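Local coordinates for protein Atg5 (Kluyveromyces marxianus, PDB 3VQI) that serves in autophagy as the ubiquitin-fold partner of Atg12 in the Atg12-Atg5 conjugate, contributing to autophagic vesicle formation and cytoplasm-to-vacuole transport, at residues N17-V22 against D35-I40; W74-N79 against W115-C120. All coordinates share one frame; numbering follows the deposited sequence.

Contact 1. Residues N17-V22 against D35-I40. With SO4 (sulfate ion), chain G.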
loop_
_atom_site.group_PDB
_atom_site.type_symbol
_atom_site.label_atom_id
_atom_site.label_comp_id
_atom_site.label_asym_id
_atom_site.label_seq_id
_atom_site.Cartn_x
_atom_site.Cartn_y
_atom_site.Cartn_z
ATOM N N ASN A 17 -9.078 7.252 -8.067
ATOM C CA ASN A 17 -9.156 8.710 -8.196
ATOM C C ASN A 17 -8.954 9.336 -6.827
ATOM O O ASN A 17 -9.585 8.927 -5.854
ATOM C CB ASN A 17 -10.519 9.128 -8.757
ATOM C CG ASN A 17 -10.713 8.701 -10.199
ATOM O OD1 ASN A 17 -9.913 9.047 -11.068
ATOM N ND2 ASN A 17 -11.780 7.947 -10.462
ATOM N N VAL A 18 -8.091 10.339 -6.752
ATOM C CA VAL A 18 -7.789 10.959 -5.473
ATOM C C VAL A 18 -7.873 12.479 -5.478
ATOM O O VAL A 18 -7.261 13.133 -6.322
ATOM C CB VAL A 18 -6.355 10.558 -5.016
ATOM C CG1 VAL A 18 -5.989 11.265 -3.727
ATOM C CG2 VAL A 18 -6.258 9.055 -4.861
ATOM N N GLU A 19 -8.630 13.043 -4.540
ATOM C CA GLU A 19 -8.709 14.490 -4.443
ATOM C C GLU A 19 -7.922 14.935 -3.217
ATOM O O GLU A 19 -8.234 14.558 -2.084
ATOM C CB GLU A 19 -10.147 14.984 -4.342
ATOM C CG GLU A 19 -10.210 16.509 -4.212
ATOM C CD GLU A 19 -11.559 17.103 -4.596
ATOM O OE1 GLU A 19 -11.676 18.355 -4.592
ATOM O OE2 GLU A 19 -12.498 16.326 -4.902
ATOM N N VAL A 20 -6.888 15.724 -3.460
ATOM C CA VAL A 20 -6.034 16.218 -2.397
ATOM C C VAL A 20 -6.309 17.696 -2.148
ATOM O O VAL A 20 -6.092 18.538 -3.022
ATOM C CB VAL A 20 -4.546 16.029 -2.766
ATOM C CG1 VAL A 20 -3.663 16.511 -1.635
ATOM C CG2 VAL A 20 -4.280 14.564 -3.075
ATOM N N VAL A 21 -6.788 18.004 -0.948
ATOM C CA VAL A 21 -7.099 19.378 -0.577
ATOM C C VAL A 21 -6.224 19.805 0.591
ATOM O O VAL A 21 -6.019 19.028 1.521
ATOM C CB VAL A 21 -8.571 19.512 -0.122
ATOM C CG1 VAL A 21 -8.926 20.985 0.018
ATOM C CG2 VAL A 21 -9.510 18.779 -1.097
ATOM N N VAL A 22 -5.711 21.032 0.556
ATOM C CA VAL A 22 -4.888 21.498 1.666
ATOM C C VAL A 22 -5.747 21.517 2.929
ATOM O O VAL A 22 -6.936 21.815 2.862
ATOM C CB VAL A 22 -4.350 22.905 1.429
ATOM C CG1 VAL A 22 -3.498 23.324 2.614
ATOM C CG2 VAL A 22 -3.535 22.937 0.146
ATOM N N ASP A 35 -8.730 26.266 -6.040
ATOM C CA ASP A 35 -7.318 26.606 -5.909
ATOM C C ASP A 35 -6.517 25.752 -4.921
ATOM O O ASP A 35 -5.312 25.561 -5.095
ATOM C CB ASP A 35 -7.170 28.082 -5.524
ATOM C CG ASP A 35 -7.194 29.010 -6.727
ATOM O OD1 ASP A 35 -8.202 29.009 -7.471
ATOM O OD2 ASP A 35 -6.199 29.744 -6.925
ATOM N N LYS A 36 -7.178 25.244 -3.884
ATOM C CA LYS A 36 -6.496 24.439 -2.875
ATOM C C LYS A 36 -6.707 22.942 -3.088
ATOM O O LYS A 36 -6.484 22.133 -2.189
ATOM C CB LYS A 36 -6.971 24.846 -1.475
ATOM C CG LYS A 36 -8.440 24.574 -1.208
ATOM C CD LYS A 36 -8.838 25.056 0.174
ATOM C CE LYS A 36 -10.333 24.873 0.418
ATOM N NZ LYS A 36 -10.744 25.441 1.735
ATOM N N SER A 37 -7.134 22.581 -4.288
ATOM C CA SER A 37 -7.364 21.186 -4.612
ATOM C C SER A 37 -6.597 20.772 -5.852
ATOM O O SER A 37 -6.057 21.605 -6.573
ATOM C CB SER A 37 -8.852 20.929 -4.850
ATOM O OG SER A 37 -9.591 21.041 -3.650
ATOM N N CYS A 38 -6.556 19.467 -6.082
ATOM C CA CYS A 38 -5.906 18.890 -7.248
ATOM C C CYS A 38 -6.288 17.421 -7.258
ATOM O O CYS A 38 -6.302 16.770 -6.220
ATOM C CB CYS A 38 -4.381 19.063 -7.191
ATOM S SG CYS A 38 -3.489 17.967 -6.076
ATOM N N HIS A 39 -6.642 16.909 -8.427
ATOM C CA HIS A 39 -7.024 15.512 -8.541
ATOM C C HIS A 39 -5.909 14.781 -9.256
ATOM O O HIS A 39 -5.399 15.242 -10.273
ATOM C CB HIS A 39 -8.331 15.372 -9.326
ATOM C CG HIS A 39 -9.384 16.344 -8.901
ATOM N ND1 HIS A 39 -9.352 17.676 -9.258
ATOM C CD2 HIS A 39 -10.463 16.195 -8.096
ATOM C CE1 HIS A 39 -10.365 18.306 -8.690
ATOM N NE2 HIS A 39 -11.055 17.431 -7.980
ATOM N N ILE A 40 -5.514 13.645 -8.710
ATOM C CA ILE A 40 -4.466 12.876 -9.330
ATOM C C ILE A 40 -4.846 11.422 -9.284
ATOM O O ILE A 40 -5.476 10.968 -8.329
ATOM C CB ILE A 40 -3.145 13.086 -8.613
ATOM C CG1 ILE A 40 -3.253 12.596 -7.181
ATOM C CG2 ILE A 40 -2.796 14.569 -8.613
ATOM C CD1 ILE A 40 -1.992 12.836 -6.396
HETATM S S SO4 G . -6.605 19.611 -11.009
HETATM O O1 SO4 G . -7.731 19.702 -10.061
HETATM O O2 SO4 G . -5.717 20.780 -10.846
HETATM O O3 SO4 G . -5.829 18.382 -10.754
HETATM O O4 SO4 G . -7.148 19.576 -12.380
#

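Contact 2. Residues W74-N79 against W115-C120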
loop_
_atom_site.group_PDB
_atom_site.type_symbol
_atom_site.label_atom_id
_atom_site.label_comp_id
_atom_site.label_asym_id
_atom_site.label_seq_id
_atom_site.Cartn_x
_atom_site.Cartn_y
_atom_site.Cartn_z
ATOM N N TRP A 74 5.355 16.345 6.372
ATOM C CA TRP A 74 4.125 16.313 5.596
ATOM C C TRP A 74 3.500 14.956 5.811
ATOM O O TRP A 74 4.190 14.000 6.131
ATOM C CB TRP A 74 4.367 16.488 4.102
ATOM C CG TRP A 74 4.907 17.815 3.697
ATOM C CD1 TRP A 74 6.233 18.171 3.578
ATOM C CD2 TRP A 74 4.147 18.968 3.333
ATOM N NE1 TRP A 74 6.335 19.475 3.157
ATOM C CE2 TRP A 74 5.071 19.991 2.996
ATOM C CE3 TRP A 74 2.775 19.242 3.256
ATOM C CZ2 TRP A 74 4.665 21.268 2.586
ATOM C CZ3 TRP A 74 2.368 20.510 2.849
ATOM C CH2 TRP A 74 3.315 21.511 2.518
ATOM N N TRP A 75 2.189 14.879 5.670
ATOM C CA TRP A 75 1.488 13.607 5.789
ATOM C C TRP A 75 0.086 13.809 5.213
ATOM O O TRP A 75 -0.283 14.917 4.843
ATOM C CB TRP A 75 1.469 13.128 7.251
ATOM C CG TRP A 75 0.622 13.949 8.211
ATOM C CD1 TRP A 75 -0.716 13.825 8.421
ATOM C CD2 TRP A 75 1.061 15.017 9.061
ATOM N NE1 TRP A 75 -1.142 14.738 9.341
ATOM C CE2 TRP A 75 -0.074 15.490 9.754
ATOM C CE3 TRP A 75 2.304 15.621 9.306
ATOM C CZ2 TRP A 75 -0.014 16.547 10.680
ATOM C CZ3 TRP A 75 2.370 16.671 10.231
ATOM C CH2 TRP A 75 1.212 17.124 10.906
ATOM N N PHE A 76 -0.680 12.742 5.072
ATOM C CA PHE A 76 -2.024 12.884 4.539
ATOM C C PHE A 76 -3.020 12.534 5.629
ATOM O O PHE A 76 -2.730 11.745 6.541
ATOM C CB PHE A 76 -2.274 11.956 3.342
ATOM C CG PHE A 76 -1.538 12.337 2.092
ATOM C CD1 PHE A 76 -0.306 11.762 1.792
ATOM C CD2 PHE A 76 -2.102 13.231 1.184
ATOM C CE1 PHE A 76 0.351 12.062 0.606
ATOM C CE2 PHE A 76 -1.455 13.544 -0.008
ATOM C CZ PHE A 76 -0.226 12.953 -0.297
ATOM N N GLU A 77 -4.197 13.131 5.542
ATOM C CA GLU A 77 -5.219 12.836 6.524
ATOM C C GLU A 77 -6.516 12.541 5.824
ATOM O O GLU A 77 -6.881 13.194 4.843
ATOM C CB GLU A 77 -5.400 14.000 7.491
ATOM C CG GLU A 77 -4.632 13.847 8.792
ATOM C CD GLU A 77 -4.749 15.082 9.680
ATOM O OE1 GLU A 77 -5.837 15.699 9.710
ATOM O OE2 GLU A 77 -3.757 15.428 10.358
ATOM N N TYR A 78 -7.187 11.510 6.297
ATOM C CA TYR A 78 -8.477 11.149 5.749
ATOM C C TYR A 78 -9.403 11.302 6.947
ATOM O O TYR A 78 -9.133 10.749 8.010
ATOM C CB TYR A 78 -8.478 9.710 5.238
ATOM C CG TYR A 78 -9.833 9.277 4.768
ATOM C CD1 TYR A 78 -10.638 8.447 5.557
ATOM C CD2 TYR A 78 -10.348 9.747 3.564
ATOM C CE1 TYR A 78 -11.921 8.099 5.161
ATOM C CE2 TYR A 78 -11.634 9.407 3.157
ATOM C CZ TYR A 78 -12.415 8.587 3.959
ATOM O OH TYR A 78 -13.692 8.279 3.563
ATOM N N ASN A 79 -10.463 12.084 6.776
ATOM C CA ASN A 79 -11.420 12.347 7.848
ATOM C C ASN A 79 -10.753 12.700 9.165
ATOM O O ASN A 79 -11.125 12.182 10.207
ATOM C CB ASN A 79 -12.345 11.150 8.045
ATOM C CG ASN A 79 -13.354 11.028 6.930
ATOM O OD1 ASN A 79 -13.420 11.895 6.049
ATOM N ND2 ASN A 79 -14.158 9.963 6.959
ATOM N N TRP A 115 -11.420 9.508 -3.684
ATOM C CA TRP A 115 -10.948 9.409 -2.308
ATOM C C TRP A 115 -10.412 10.797 -1.957
ATOM O O TRP A 115 -9.543 11.316 -2.655
ATOM C CB TRP A 115 -9.830 8.358 -2.245
ATOM C CG TRP A 115 -9.282 8.037 -0.873
ATOM C CD1 TRP A 115 -9.943 8.116 0.318
ATOM C CD2 TRP A 115 -7.992 7.485 -0.576
ATOM N NE1 TRP A 115 -9.148 7.641 1.334
ATOM C CE2 TRP A 115 -7.945 7.247 0.811
ATOM C CE3 TRP A 115 -6.869 7.164 -1.353
ATOM C CZ2 TRP A 115 -6.825 6.702 1.444
ATOM C CZ3 TRP A 115 -5.755 6.622 -0.722
ATOM C CH2 TRP A 115 -5.744 6.396 0.661
ATOM N N GLU A 116 -10.937 11.413 -0.904
ATOM C CA GLU A 116 -10.462 12.739 -0.533
ATOM C C GLU A 116 -9.478 12.683 0.635
ATOM O O GLU A 116 -9.743 12.046 1.654
ATOM C CB GLU A 116 -11.637 13.662 -0.180
ATOM C CG GLU A 116 -11.222 15.134 -0.068
ATOM C CD GLU A 116 -12.375 16.087 0.249
ATOM O OE1 GLU A 116 -13.556 15.678 0.159
ATOM O OE2 GLU A 116 -12.087 17.261 0.582
ATOM N N LEU A 117 -8.340 13.353 0.473
ATOM C CA LEU A 117 -7.302 13.392 1.496
ATOM C C LEU A 117 -6.908 14.833 1.749
ATOM O O LEU A 117 -6.976 15.669 0.842
ATOM C CB LEU A 117 -6.055 12.628 1.024
ATOM C CG LEU A 117 -6.243 11.134 0.732
ATOM C CD1 LEU A 117 -4.928 10.529 0.250
ATOM C CD2 LEU A 117 -6.731 10.430 1.988
ATOM N N GLN A 118 -6.503 15.146 2.974
ATOM C CA GLN A 118 -6.063 16.507 3.224
ATOM C C GLN A 118 -4.535 16.447 3.285
ATOM O O GLN A 118 -3.959 15.461 3.746
ATOM C CB GLN A 118 -6.621 17.085 4.543
ATOM C CG GLN A 118 -7.938 16.499 5.081
ATOM C CD GLN A 118 -9.048 16.381 4.051
ATOM O OE1 GLN A 118 -9.328 17.322 3.302
ATOM N NE2 GLN A 118 -9.701 15.216 4.018
ATOM N N LEU A 119 -3.878 17.485 2.790
ATOM C CA LEU A 119 -2.426 17.531 2.831
ATOM C C LEU A 119 -2.118 18.377 4.058
ATOM O O LEU A 119 -2.543 19.526 4.142
ATOM C CB LEU A 119 -1.868 18.177 1.548
ATOM C CG LEU A 119 -0.370 18.506 1.565
ATOM C CD1 LEU A 119 0.425 17.209 1.541
ATOM C CD2 LEU A 119 -0.013 19.380 0.381
ATOM N N CYS A 120 -1.395 17.807 5.009
ATOM C CA CYS A 120 -1.075 18.513 6.235
ATOM C C CYS A 120 0.424 18.671 6.454
ATOM O O CYS A 120 1.220 17.923 5.895
ATOM C CB CYS A 120 -1.673 17.756 7.422
ATOM S SG CYS A 120 -3.325 17.100 7.133
#

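Contact 1. Residues N17-V22 against D35-I40
Two groups of the facing strand grip V18 O. I40 N donates a hydrogen bond to it at 3.0 Å. The CA-H of H39 adds a weaker contact, with H39 CA 3.3 Å from V18 O. K36 O is held in the same way by V22 N and the CA-H of V21. Between these two sites, V20 N gives C38 O a nearly straight bond of 3.0 Å, with an angle of 172° at the hydrogen. The return bond from C38 N to V20 O is weak.

V18, V20, C38 and I40 place their side chains on one face of the sheet. C38 SG lies 4.0 Å from V20 CB, and V20 and I40 also pack on V55 of helix 48-59. The other face carries E19, V21, S37 and H39. The E19 side chain runs alongside that of H39, both heading off the sheet in one direction. CG of E19 is anti to its backbone N (chi1 179°), and the chain stays extended beyond it. E19 CD comes to 3.4 Å from H39 NE2, with the carboxylate and ring planes 53° apart. This is a close approach without a hydrogen bond. At its ND1 edge the ring meets a sulfate, probably from the crystallisation liquor. H39 ND1 donates to sulfate O1 at 2.7 Å from the ring edge, while H39 N donates to sulfate O3 at 2.9 Å. The two donors hold one anion at the outer edge of the sheet. S37 OG bonds to L33 O and touches V21 CG2 at 3.4 Å.

The two strands form the antiparallel pair that opens the ubiquitin-like beta-grasp fold of the UblA domain, with helix 48-59 packed on the face that carries V20, C38 and I40.

Contact 2. Residues W74-N79 against W115-C120
E77 meets C120 SG with its whole side chain. Its CB lies 3.7 Å from C120 SG, and CG is also in contact. CD is anti to CB's neighbour CA (chi2 175°) and comes within 3.5 Å of C120 SG. At the tip, E77 OE2 accepts a hydrogen bond of 2.9 Å from W75 NE1. The oxygen lies in the indole plane; the N-H reaches its anti side, 24° out of the carboxylate plane. This bond fixes the carboxylate beside the indole. C120 CB lies over a face of the same W75 ring, 3.6 Å from W75 NE1, in a CH-pi contact. C120 SG sits obliquely to the ring.

On the other face of the sheet, W74 and L119 cross at a slant. L119 CD1 touches W74 CE3 at 3.5 Å, and both side chains also pack on helix 48-59. Farther along, the Y78 ring meets the W115 indole obliquely, with planes 48° apart. Y78 OH has a weak bond to K98 N.

Paired bonds join W75 to C120 and E77 to Q118, the shortest being Q118 N to E77 O at 2.7 Å. This antiparallel pairing of strand 74-78 with central strand 114-121 is characteristic of the ubiquitin-like beta-grasp sheet.

Contacts 1 and 2 lie in the same five-stranded mixed sheet of the UblA domain, with centres about 10 Å apart. They come in series along the chain: both strands of contact 1 precede those of contact 2. The strand order is 37-43, 15-22, 114-121, 74-78, 81-82. Strands 15-22 and 114-121 are parallel neighbours in it and join the two contacts. E19 N lies 2.7 Å from W115 O, and E19 O lies 2.8 Å from L117 N, both probable hydrogen bonds. Helix 48-59 touches V20, C38 and I40 of contact 1 and W74 and L119 of contact 2, so it lies on one face of the sheet at both. Together they supply four of the five strands of the beta-grasp sheet, on which the helix packs.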